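Local coordinates for protein TarM (Staphylococcus aureus subsp. aureus 21178, PDB 4X7R) that belongs to the GT-B clan of glycosyltransferases and binds uridine-5'-diphosphate and a glycan, at residues 341-355 and 371-383. The protein carries 1 engineered substitution. Numbering follows the deposited sequence.
Sequences ELVVKKDNAVKFHIY and KNLERNVFLKGYT. With UDP (uridine-5'-diphosphate), chain E.
Lys371 forms a salt bridge with Glu341: NZ lies 2.8 Å from OE1 and comes from above the carboxylate plane. Leu373 packs its two methyls on the helix at Glu341 and Val344. Arg375 NH2 adds a weak hydrogen bond to Asn348 O. Asn376 ties down the loop that leads into strand 351-355: ND2 gives both hydrogens away, to Asn348 O at 2.7 Å and Val350 O at 3.1 Å. Both acceptors lie in its amide plane, which fixes its rotation. Four backbone bonds then pair the strands in parallel: Phe352 N to Asn376 O, Phe378 N to Phe352 O, Ile354 N to Phe378 O and Lys380 N to Ile354 O. Val377 CG1 touches Ile354 CD1, and Lys351 CE reaches the Phe378 ring. Lys380 lays CB over one face of the Tyr355 ring, 3.7 Å from its centroid; CD lies over the His353 ring. Past the strand, Thr383 N and O pair with UDP O4 and N3, and the Tyr382 ring carries the uracil N3 over one face. Helix 361-370 links the strands in a beta-alpha-beta unit, with strand 377-381 at the edge of the Rossmann-like GT-B sheet and strand 320-324 beyond strand 351-355.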
ATOM      1  N   GLU A 341     -28.618  -3.927  -6.651  1.00 79.30           N
ATOM      2  CA  GLU A 341     -29.987  -4.337  -6.322  1.00 81.76           C
ATOM      3  C   GLU A 341     -31.020  -3.637  -7.227  1.00 87.05           C
ATOM      4  O   GLU A 341     -31.922  -4.301  -7.734  1.00 88.77           O
ATOM      5  CB  GLU A 341     -30.291  -4.066  -4.833  1.00 83.25           C
ATOM      6  CG  GLU A 341     -31.645  -4.589  -4.366  1.00 94.44           C
ATOM      7  CD  GLU A 341     -31.968  -4.366  -2.902  1.00116.86           C
ATOM      8  OE1 GLU A 341     -31.774  -3.230  -2.412  1.00106.11           O
ATOM      9  OE2 GLU A 341     -32.457  -5.319  -2.253  1.00119.14           O
ATOM     10  N   LEU A 342     -30.863  -2.311  -7.446  1.00 82.42           N
ATOM     11  CA  LEU A 342     -31.753  -1.499  -8.286  1.00 82.77           C
ATOM     12  C   LEU A 342     -31.630  -1.853  -9.768  1.00 88.09           C
ATOM     13  O   LEU A 342     -32.645  -1.979 -10.448  1.00 90.38           O
ATOM     14  CB  LEU A 342     -31.491   0.005  -8.079  1.00 80.86           C
ATOM     15  CG  LEU A 342     -31.792   0.592  -6.698  1.00 85.60           C
ATOM     16  CD1 LEU A 342     -31.171   1.965  -6.551  1.00 83.49           C
ATOM     17  CD2 LEU A 342     -33.298   0.676  -6.443  1.00 90.68           C
ATOM     18  N   VAL A 343     -30.390  -2.022 -10.259  1.00 83.98           N
ATOM     19  CA  VAL A 343     -30.086  -2.367 -11.653  1.00 83.99           C
ATOM     20  C   VAL A 343     -30.637  -3.771 -11.970  1.00 89.83           C
ATOM     21  O   VAL A 343     -31.340  -3.932 -12.971  1.00 89.85           O
ATOM     22  CB  VAL A 343     -28.564  -2.229 -11.976  1.00 85.87           C
ATOM     23  CG1 VAL A 343     -28.271  -2.538 -13.434  1.00 85.73           C
ATOM     24  CG2 VAL A 343     -28.047  -0.835 -11.638  1.00 83.73           C
ATOM     25  N   VAL A 344     -30.349  -4.762 -11.089  1.00 87.52           N
ATOM     26  CA  VAL A 344     -30.789  -6.160 -11.211  1.00 89.66           C
ATOM     27  C   VAL A 344     -32.325  -6.294 -11.160  1.00 96.69           C
ATOM     28  O   VAL A 344     -32.869  -7.104 -11.904  1.00 98.99           O
ATOM     29  CB  VAL A 344     -30.019  -7.121 -10.254  1.00 93.20           C
ATOM     30  CG1 VAL A 344     -30.596  -8.535 -10.261  1.00 95.52           C
ATOM     31  CG2 VAL A 344     -28.533  -7.160 -10.601  1.00 90.79           C
ATOM     32  N   LYS A 345     -33.019  -5.465 -10.341  1.00 92.90           N
ATOM     33  CA  LYS A 345     -34.491  -5.482 -10.265  1.00 94.96           C
ATOM     34  C   LYS A 345     -35.188  -4.968 -11.542  1.00 99.43           C
ATOM     35  O   LYS A 345     -36.359  -5.285 -11.748  1.00102.38           O
ATOM     36  CB  LYS A 345     -35.034  -4.815  -8.986  1.00 97.07           C
ATOM     37  CG  LYS A 345     -34.867  -5.679  -7.728  1.00106.47           C
ATOM     38  CD  LYS A 345     -35.808  -5.276  -6.592  1.00117.37           C
ATOM     39  CE  LYS A 345     -37.081  -6.106  -6.569  1.00127.10           C
ATOM     40  NZ  LYS A 345     -38.077  -5.583  -5.596  1.00130.60           N
ATOM     41  N   LYS A 346     -34.471  -4.207 -12.405  1.00 93.19           N
ATOM     42  CA  LYS A 346     -34.996  -3.726 -13.695  1.00 93.27           C
ATOM     43  C   LYS A 346     -34.445  -4.536 -14.886  1.00 97.15           C
ATOM     44  O   LYS A 346     -35.045  -4.523 -15.964  1.00 97.70           O
ATOM     45  CB  LYS A 346     -34.747  -2.221 -13.894  1.00 93.27           C
ATOM     46  CG  LYS A 346     -35.854  -1.341 -13.324  1.00107.73           C
ATOM     47  CD  LYS A 346     -35.805   0.096 -13.851  1.00114.75           C
ATOM     48  CE  LYS A 346     -36.629   0.292 -15.106  1.00127.80           C
ATOM     49  NZ  LYS A 346     -36.590   1.699 -15.585  1.00135.89           N
ATOM     50  N   ASP A 347     -33.301  -5.231 -14.686  1.00 92.53           N
ATOM     51  CA  ASP A 347     -32.619  -6.054 -15.693  1.00 92.12           C
ATOM     52  C   ASP A 347     -31.786  -7.113 -14.961  1.00 95.58           C
ATOM     53  O   ASP A 347     -30.725  -6.800 -14.408  1.00 92.83           O
ATOM     54  CB  ASP A 347     -31.740  -5.174 -16.613  1.00 91.13           C
ATOM     55  CG  ASP A 347     -31.194  -5.830 -17.872  1.00 95.88           C
ATOM     56  OD1 ASP A 347     -30.866  -7.038 -17.824  1.00 95.61           O
ATOM     57  OD2 ASP A 347     -31.018  -5.112 -18.884  1.00100.11           O
ATOM     58  N   ASN A 348     -32.277  -8.364 -14.956  1.00 93.89           N
ATOM     59  CA  ASN A 348     -31.649  -9.495 -14.267  1.00 94.10           C
ATOM     60  C   ASN A 348     -30.426 -10.088 -14.990  1.00 95.98           C
ATOM     61  O   ASN A 348     -29.769 -10.970 -14.432  1.00 95.35           O
ATOM     62  CB  ASN A 348     -32.687 -10.599 -13.974  1.00101.13           C
ATOM     63  CG  ASN A 348     -33.964 -10.125 -13.317  1.00128.74           C
ATOM     64  OD1 ASN A 348     -34.088 -10.064 -12.090  1.00121.99           O
ATOM     65  ND2 ASN A 348     -34.959  -9.800 -14.132  1.00122.37           N
ATOM     66  N   ALA A 349     -30.124  -9.618 -16.222  1.00 91.83           N
ATOM     67  CA  ALA A 349     -29.010 -10.106 -17.044  1.00 91.07           C
ATOM     68  C   ALA A 349     -27.663  -9.467 -16.706  1.00 93.15           C
ATOM     69  O   ALA A 349     -26.619 -10.068 -16.972  1.00 92.49           O
ATOM     70  CB  ALA A 349     -29.325  -9.911 -18.521  1.00 92.53           C
ATOM     71  N   VAL A 350     -27.686  -8.251 -16.134  1.00 88.40           N
ATOM     72  CA  VAL A 350     -26.485  -7.497 -15.779  1.00 85.63           C
ATOM     73  C   VAL A 350     -25.683  -8.099 -14.607  1.00 88.55           C
ATOM     74  O   VAL A 350     -26.232  -8.348 -13.531  1.00 89.40           O
ATOM     75  CB  VAL A 350     -26.744  -5.964 -15.686  1.00 88.26           C
ATOM     76  CG1 VAL A 350     -27.890  -5.647 -14.742  1.00 89.11           C
ATOM     77  CG2 VAL A 350     -25.484  -5.176 -15.311  1.00 85.22           C
ATOM     78  N   LYS A 351     -24.386  -8.349 -14.851  1.00 82.60           N
ATOM     79  CA  LYS A 351     -23.445  -8.914 -13.893  1.00 81.49           C
ATOM     80  C   LYS A 351     -22.538  -7.822 -13.311  1.00 82.36           C
ATOM     81  O   LYS A 351     -22.156  -6.890 -14.023  1.00 81.17           O
ATOM     82  CB  LYS A 351     -22.573  -9.992 -14.566  1.00 84.67           C
ATOM     83  CG  LYS A 351     -23.286 -11.311 -14.885  1.00 98.37           C
ATOM     84  CD  LYS A 351     -22.324 -12.356 -15.500  1.00105.64           C
ATOM     85  CE  LYS A 351     -21.377 -13.016 -14.509  1.00104.33           C
ATOM     86  NZ  LYS A 351     -20.242 -13.703 -15.184  1.00102.49           N
ATOM     87  N   PHE A 352     -22.171  -7.960 -12.027  1.00 76.54           N
ATOM     88  CA  PHE A 352     -21.275  -7.043 -11.335  1.00 72.84           C
ATOM     89  C   PHE A 352     -20.078  -7.840 -10.838  1.00 76.38           C
ATOM     90  O   PHE A 352     -20.233  -8.760 -10.026  1.00 76.89           O
ATOM     91  CB  PHE A 352     -21.992  -6.293 -10.193  1.00 74.00           C
ATOM     92  CG  PHE A 352     -22.989  -5.241 -10.634  1.00 75.46           C
ATOM     93  CD1 PHE A 352     -24.249  -5.602 -11.103  1.00 80.36           C
ATOM     94  CD2 PHE A 352     -22.683  -3.889 -10.549  1.00 75.61           C
ATOM     95  CE1 PHE A 352     -25.166  -4.630 -11.519  1.00 81.20           C
ATOM     96  CE2 PHE A 352     -23.608  -2.917 -10.956  1.00 78.40           C
ATOM     97  CZ  PHE A 352     -24.841  -3.294 -11.440  1.00 78.21           C
ATOM     98  N   HIS A 353     -18.887  -7.526 -11.388  1.00 71.85           N
ATOM     99  CA  HIS A 353     -17.614  -8.165 -11.049  1.00 70.72           C
ATOM    100  C   HIS A 353     -16.822  -7.231 -10.158  1.00 71.40           C
ATOM    101  O   HIS A 353     -16.371  -6.174 -10.615  1.00 70.91           O
ATOM    102  CB  HIS A 353     -16.802  -8.487 -12.316  1.00 71.96           C
ATOM    103  CG  HIS A 353     -17.332  -9.614 -13.147  1.00 78.10           C
ATOM    104  ND1 HIS A 353     -16.538 -10.236 -14.091  1.00 80.59           N
ATOM    105  CD2 HIS A 353     -18.560 -10.187 -13.165  1.00 81.69           C
ATOM    106  CE1 HIS A 353     -17.302 -11.157 -14.649  1.00 82.04           C
ATOM    107  NE2 HIS A 353     -18.525 -11.163 -14.123  1.00 83.24           N
ATOM    108  N   ILE A 354     -16.655  -7.614  -8.882  1.00 64.62           N
ATOM    109  CA  ILE A 354     -15.950  -6.799  -7.906  1.00 61.13           C
ATOM    110  C   ILE A 354     -14.625  -7.455  -7.533  1.00 64.66           C
ATOM    111  O   ILE A 354     -14.616  -8.517  -6.908  1.00 65.44           O
ATOM    112  CB  ILE A 354     -16.848  -6.449  -6.675  1.00 64.03           C
ATOM    113  CG1 ILE A 354     -18.234  -5.897  -7.117  1.00 64.92           C
ATOM    114  CG2 ILE A 354     -16.132  -5.476  -5.725  1.00 62.49           C
ATOM    115  CD1 ILE A 354     -19.250  -5.694  -6.015  1.00 67.80           C
ATOM    116  N   TYR A 355     -13.506  -6.816  -7.922  1.00 59.44           N
ATOM    117  CA  TYR A 355     -12.156  -7.297  -7.640  1.00 58.74           C
ATOM    118  C   TYR A 355     -11.514  -6.554  -6.491  1.00 62.29           C
ATOM    119  O   TYR A 355     -11.765  -5.359  -6.305  1.00 60.74           O
ATOM    120  CB  TYR A 355     -11.261  -7.180  -8.881  1.00 59.36           C
ATOM    121  CG  TYR A 355     -11.587  -8.183  -9.967  1.00 62.42           C
ATOM    122  CD1 TYR A 355     -12.552  -7.905 -10.934  1.00 64.06           C
ATOM    123  CD2 TYR A 355     -10.916  -9.404 -10.043  1.00 64.26           C
ATOM    124  CE1 TYR A 355     -12.842  -8.815 -11.946  1.00 65.53           C
ATOM    125  CE2 TYR A 355     -11.198 -10.321 -11.057  1.00 66.69           C
ATOM    126  CZ  TYR A 355     -12.168 -10.022 -11.999  1.00 72.74           C
ATOM    127  OH  TYR A 355     -12.454 -10.908 -13.002  1.00 79.10           O
ATOM    128  N   LYS A 371     -29.417  -9.748   0.219  1.00 92.26           N
ATOM    129  CA  LYS A 371     -30.186  -9.070  -0.826  1.00 91.89           C
ATOM    130  C   LYS A 371     -30.495 -10.011  -1.998  1.00 96.00           C
ATOM    131  O   LYS A 371     -31.209  -9.616  -2.927  1.00 96.47           O
ATOM    132  CB  LYS A 371     -29.451  -7.805  -1.301  1.00 91.45           C
ATOM    133  CG  LYS A 371     -29.516  -6.666  -0.293  1.00 98.92           C
ATOM    134  CD  LYS A 371     -28.632  -5.493  -0.687  1.00 97.30           C
ATOM    135  CE  LYS A 371     -28.888  -4.281   0.176  1.00 97.89           C
ATOM    136  NZ  LYS A 371     -30.200  -3.648  -0.129  1.00106.24           N
ATOM    137  N   ASN A 372     -29.979 -11.263  -1.925  1.00 91.98           N
ATOM    138  CA  ASN A 372     -30.129 -12.338  -2.918  1.00 93.04           C
ATOM    139  C   ASN A 372     -29.647 -11.922  -4.313  1.00 94.65           C
ATOM    140  O   ASN A 372     -30.357 -12.071  -5.312  1.00 95.14           O
ATOM    141  CB  ASN A 372     -31.545 -12.980  -2.917  1.00 96.67           C
ATOM    142  CG  ASN A 372     -32.037 -13.452  -1.563  1.00110.97           C
ATOM    143  OD1 ASN A 372     -33.004 -12.912  -1.034  1.00105.36           O
ATOM    144  ND2 ASN A 372     -31.396 -14.459  -0.964  1.00 99.50           N
ATOM    145  N   LEU A 373     -28.417 -11.383  -4.356  1.00 88.57           N
ATOM    146  CA  LEU A 373     -27.760 -10.937  -5.581  1.00 86.61           C
ATOM    147  C   LEU A 373     -26.587 -11.868  -5.931  1.00 91.71           C
ATOM    148  O   LEU A 373     -25.800 -11.553  -6.828  1.00 90.71           O
ATOM    149  CB  LEU A 373     -27.290  -9.474  -5.443  1.00 83.53           C
ATOM    150  CG  LEU A 373     -28.375  -8.408  -5.378  1.00 87.75           C
ATOM    151  CD1 LEU A 373     -27.879  -7.173  -4.666  1.00 85.57           C
ATOM    152  CD2 LEU A 373     -28.875  -8.050  -6.762  1.00 90.36           C
ATOM    153  N   GLU A 374     -26.491 -13.030  -5.241  1.00 89.58           N
ATOM    154  CA  GLU A 374     -25.442 -14.046  -5.437  1.00 89.40           C
ATOM    155  C   GLU A 374     -25.355 -14.630  -6.862  1.00 93.16           C
ATOM    156  O   GLU A 374     -24.332 -15.211  -7.220  1.00 91.73           O
ATOM    157  CB  GLU A 374     -25.467 -15.133  -4.336  1.00 92.41           C
ATOM    158  CG  GLU A 374     -26.813 -15.822  -4.137  1.00108.94           C
ATOM    159  CD  GLU A 374     -26.891 -16.869  -3.037  1.00143.72           C
ATOM    160  OE1 GLU A 374     -25.838 -17.236  -2.465  1.00139.63           O
ATOM    161  OE2 GLU A 374     -28.020 -17.338  -2.760  1.00145.54           O
ATOM    162  N   ARG A 375     -26.406 -14.428  -7.673  1.00 91.23           N
ATOM    163  CA  ARG A 375     -26.476 -14.849  -9.071  1.00 92.36           C
ATOM    164  C   ARG A 375     -26.079 -13.693 -10.031  1.00 93.86           C
ATOM    165  O   ARG A 375     -25.971 -13.914 -11.241  1.00 94.41           O
ATOM    166  CB  ARG A 375     -27.900 -15.334  -9.384  1.00 97.20           C
ATOM    167  CG  ARG A 375     -27.989 -16.357 -10.520  1.00112.94           C
ATOM    168  CD  ARG A 375     -29.352 -16.339 -11.200  1.00127.39           C
ATOM    169  NE  ARG A 375     -29.560 -15.129 -12.000  1.00135.40           N
ATOM    170  CZ  ARG A 375     -30.736 -14.741 -12.485  1.00152.94           C
ATOM    171  NH1 ARG A 375     -31.827 -15.465 -12.260  1.00143.66           N
ATOM    172  NH2 ARG A 375     -30.831 -13.625 -13.195  1.00138.08           N
ATOM    173  N   ASN A 376     -25.847 -12.473  -9.493  1.00 87.04           N
ATOM    174  CA  ASN A 376     -25.512 -11.296 -10.303  1.00 84.65           C
ATOM    175  C   ASN A 376     -24.269 -10.522  -9.854  1.00 85.44           C
ATOM    176  O   ASN A 376     -23.653  -9.838 -10.672  1.00 83.93           O
ATOM    177  CB  ASN A 376     -26.709 -10.349 -10.377  1.00 84.82           C
ATOM    178  CG  ASN A 376     -27.915 -10.924 -11.081  1.00100.30           C
ATOM    179  OD1 ASN A 376     -28.677 -11.714 -10.516  1.00 96.75           O
ATOM    180  ND2 ASN A 376     -28.121 -10.527 -12.325  1.00 87.88           N
ATOM    181  N   VAL A 377     -23.930 -10.585  -8.560  1.00 80.11           N
ATOM    182  CA  VAL A 377     -22.786  -9.870  -7.995  1.00 76.98           C
ATOM    183  C   VAL A 377     -21.733 -10.889  -7.530  1.00 81.25           C
ATOM    184  O   VAL A 377     -22.046 -11.766  -6.726  1.00 82.46           O
ATOM    185  CB  VAL A 377     -23.222  -8.882  -6.880  1.00 78.92           C
ATOM    186  CG1 VAL A 377     -22.030  -8.115  -6.326  1.00 75.74           C
ATOM    187  CG2 VAL A 377     -24.291  -7.918  -7.386  1.00 78.71           C
ATOM    188  N   PHE A 378     -20.494 -10.771  -8.045  1.00 76.35           N
ATOM    189  CA  PHE A 378     -19.422 -11.716  -7.745  1.00 75.96           C
ATOM    190  C   PHE A 378     -18.131 -11.095  -7.216  1.00 77.86           C
ATOM    191  O   PHE A 378     -17.460 -10.335  -7.918  1.00 76.94           O
ATOM    192  CB  PHE A 378     -19.149 -12.625  -8.962  1.00 78.87           C
ATOM    193  CG  PHE A 378     -20.384 -13.310  -9.502  1.00 82.87           C
ATOM    194  CD1 PHE A 378     -20.809 -14.526  -8.980  1.00 87.11           C
ATOM    195  CD2 PHE A 378     -21.133 -12.730 -10.523  1.00 85.24           C
ATOM    196  CE1 PHE A 378     -21.957 -15.152  -9.474  1.00 90.22           C
ATOM    197  CE2 PHE A 378     -22.290 -13.352 -11.003  1.00 89.92           C
ATOM    198  CZ  PHE A 378     -22.688 -14.562 -10.481  1.00 89.67           C
ATOM    199  N   LEU A 379     -17.782 -11.445  -5.972  1.00 73.65           N
ATOM    200  CA  LEU A 379     -16.557 -11.013  -5.301  1.00 71.75           C
ATOM    201  C   LEU A 379     -15.430 -11.906  -5.838  1.00 75.50           C
ATOM    202  O   LEU A 379     -15.224 -13.031  -5.369  1.00 75.39           O
ATOM    203  CB  LEU A 379     -16.724 -11.128  -3.771  1.00 72.04           C
ATOM    204  CG  LEU A 379     -17.062  -9.849  -2.984  1.00 76.12           C
ATOM    205  CD1 LEU A 379     -18.162  -9.009  -3.652  1.00 76.63           C
ATOM    206  CD2 LEU A 379     -17.454 -10.182  -1.561  1.00 78.98           C
ATOM    207  N   LYS A 380     -14.759 -11.406  -6.889  1.00 71.56           N
ATOM    208  CA  LYS A 380     -13.725 -12.102  -7.660  1.00 70.85           C
ATOM    209  C   LYS A 380     -12.291 -12.097  -7.113  1.00 72.13           C
ATOM    210  O   LYS A 380     -11.382 -12.619  -7.769  1.00 72.03           O
ATOM    211  CB  LYS A 380     -13.802 -11.708  -9.151  1.00 72.47           C
ATOM    212  CG  LYS A 380     -15.121 -12.104  -9.809  1.00 79.49           C
ATOM    213  CD  LYS A 380     -15.044 -12.130 -11.318  1.00 92.13           C
ATOM    214  CE  LYS A 380     -14.887 -13.532 -11.861  1.00110.60           C
ATOM    215  NZ  LYS A 380     -14.937 -13.556 -13.347  1.00123.22           N
ATOM    216  N   GLY A 381     -12.106 -11.564  -5.908  1.00 66.76           N
ATOM    217  CA  GLY A 381     -10.791 -11.492  -5.264  1.00 64.33           C
ATOM    218  C   GLY A 381      -9.827 -10.516  -5.923  1.00 64.75           C
ATOM    219  O   GLY A 381     -10.177  -9.859  -6.906  1.00 63.28           O
ATOM    220  N   TYR A 382      -8.597 -10.420  -5.391  1.00 60.03           N
ATOM    221  CA  TYR A 382      -7.573  -9.520  -5.925  1.00 58.38           C
ATOM    222  C   TYR A 382      -7.103  -9.949  -7.306  1.00 65.74           C
ATOM    223  O   TYR A 382      -6.942 -11.143  -7.564  1.00 67.48           O
ATOM    224  CB  TYR A 382      -6.370  -9.399  -4.961  1.00 57.25           C
ATOM    225  CG  TYR A 382      -5.426  -8.266  -5.315  1.00 55.58           C
ATOM    226  CD1 TYR A 382      -5.616  -6.987  -4.801  1.00 55.80           C
ATOM    227  CD2 TYR A 382      -4.361  -8.468  -6.182  1.00 55.47           C
ATOM    228  CE1 TYR A 382      -4.756  -5.943  -5.129  1.00 53.94           C
ATOM    229  CE2 TYR A 382      -3.496  -7.430  -6.521  1.00 54.33           C
ATOM    230  CZ  TYR A 382      -3.707  -6.166  -6.001  1.00 58.36           C
ATOM    231  OH  TYR A 382      -2.857  -5.142  -6.331  1.00 53.07           O
ATOM    232  N   THR A 383      -6.872  -8.970  -8.187  1.00 61.96           N
ATOM    233  CA  THR A 383      -6.357  -9.226  -9.528  1.00 62.44           C
ATOM    234  C   THR A 383      -4.981  -8.585  -9.727  1.00 66.54           C
ATOM    235  O   THR A 383      -4.808  -7.388  -9.455  1.00 65.60           O
ATOM    236  CB  THR A 383      -7.388  -8.904 -10.615  1.00 70.56           C
ATOM    237  OG1 THR A 383      -6.857  -9.310 -11.873  1.00 76.31           O
ATOM    238  CG2 THR A 383      -7.802  -7.417 -10.658  1.00 66.44           C
TER
HETATM  239  N1  UDP E 501      -5.647  -2.838  -8.019  1.00 50.66           N
HETATM  240  C2  UDP E 501      -5.238  -4.005  -8.638  1.00 49.51           C
HETATM  241  N3  UDP E 501      -5.997  -5.115  -8.350  1.00 50.42           N
HETATM  242  C4  UDP E 501      -7.084  -5.184  -7.507  1.00 52.45           C
HETATM  243  C5  UDP E 501      -7.424  -3.944  -6.858  1.00 49.12           C
HETATM  244  C6  UDP E 501      -6.713  -2.832  -7.127  1.00 48.91           C
HETATM  245  O2  UDP E 501      -4.274  -4.059  -9.389  1.00 48.76           O
HETATM  246  O4  UDP E 501      -7.695  -6.262  -7.386  1.00 54.49           O
HETATM  247  C1' UDP E 501      -4.979  -1.585  -8.453  1.00 50.35           C
HETATM  248  C2' UDP E 501      -5.688  -0.864  -9.596  1.00 51.43           C
HETATM  249  O2' UDP E 501      -5.286  -1.384 -10.853  1.00 57.27           O
HETATM  250  C3' UDP E 501      -5.203   0.572  -9.395  1.00 50.74           C
HETATM  251  C4' UDP E 501      -5.058   0.676  -7.880  1.00 52.40           C
HETATM  252  O4' UDP E 501      -4.956  -0.676  -7.374  1.00 52.57           O
HETATM  253  O3' UDP E 501      -4.008   0.940 -10.085  1.00 48.31           O
HETATM  254  C5' UDP E 501      -6.179   1.406  -7.186  1.00 54.21           C
HETATM  255  O5' UDP E 501      -5.995   2.811  -7.470  1.00 55.71           O
HETATM  256  PA  UDP E 501      -7.002   3.988  -7.050  1.00 51.80           P
HETATM  257  O1A UDP E 501      -6.319   5.288  -7.231  1.00 45.51           O
HETATM  258  O2A UDP E 501      -8.258   3.894  -7.931  1.00 50.78           O
HETATM  259  O3A UDP E 501      -7.396   3.781  -5.551  1.00 50.17           O
HETATM  260  PB  UDP E 501      -6.536   3.566  -4.214  1.00 53.58           P
HETATM  261  O1B UDP E 501      -5.275   4.388  -4.281  1.00 52.11           O
HETATM  262  O2B UDP E 501      -6.171   2.086  -4.048  1.00 48.81           O
HETATM  263  O3B UDP E 501      -7.351   4.042  -3.028  1.00 57.57           O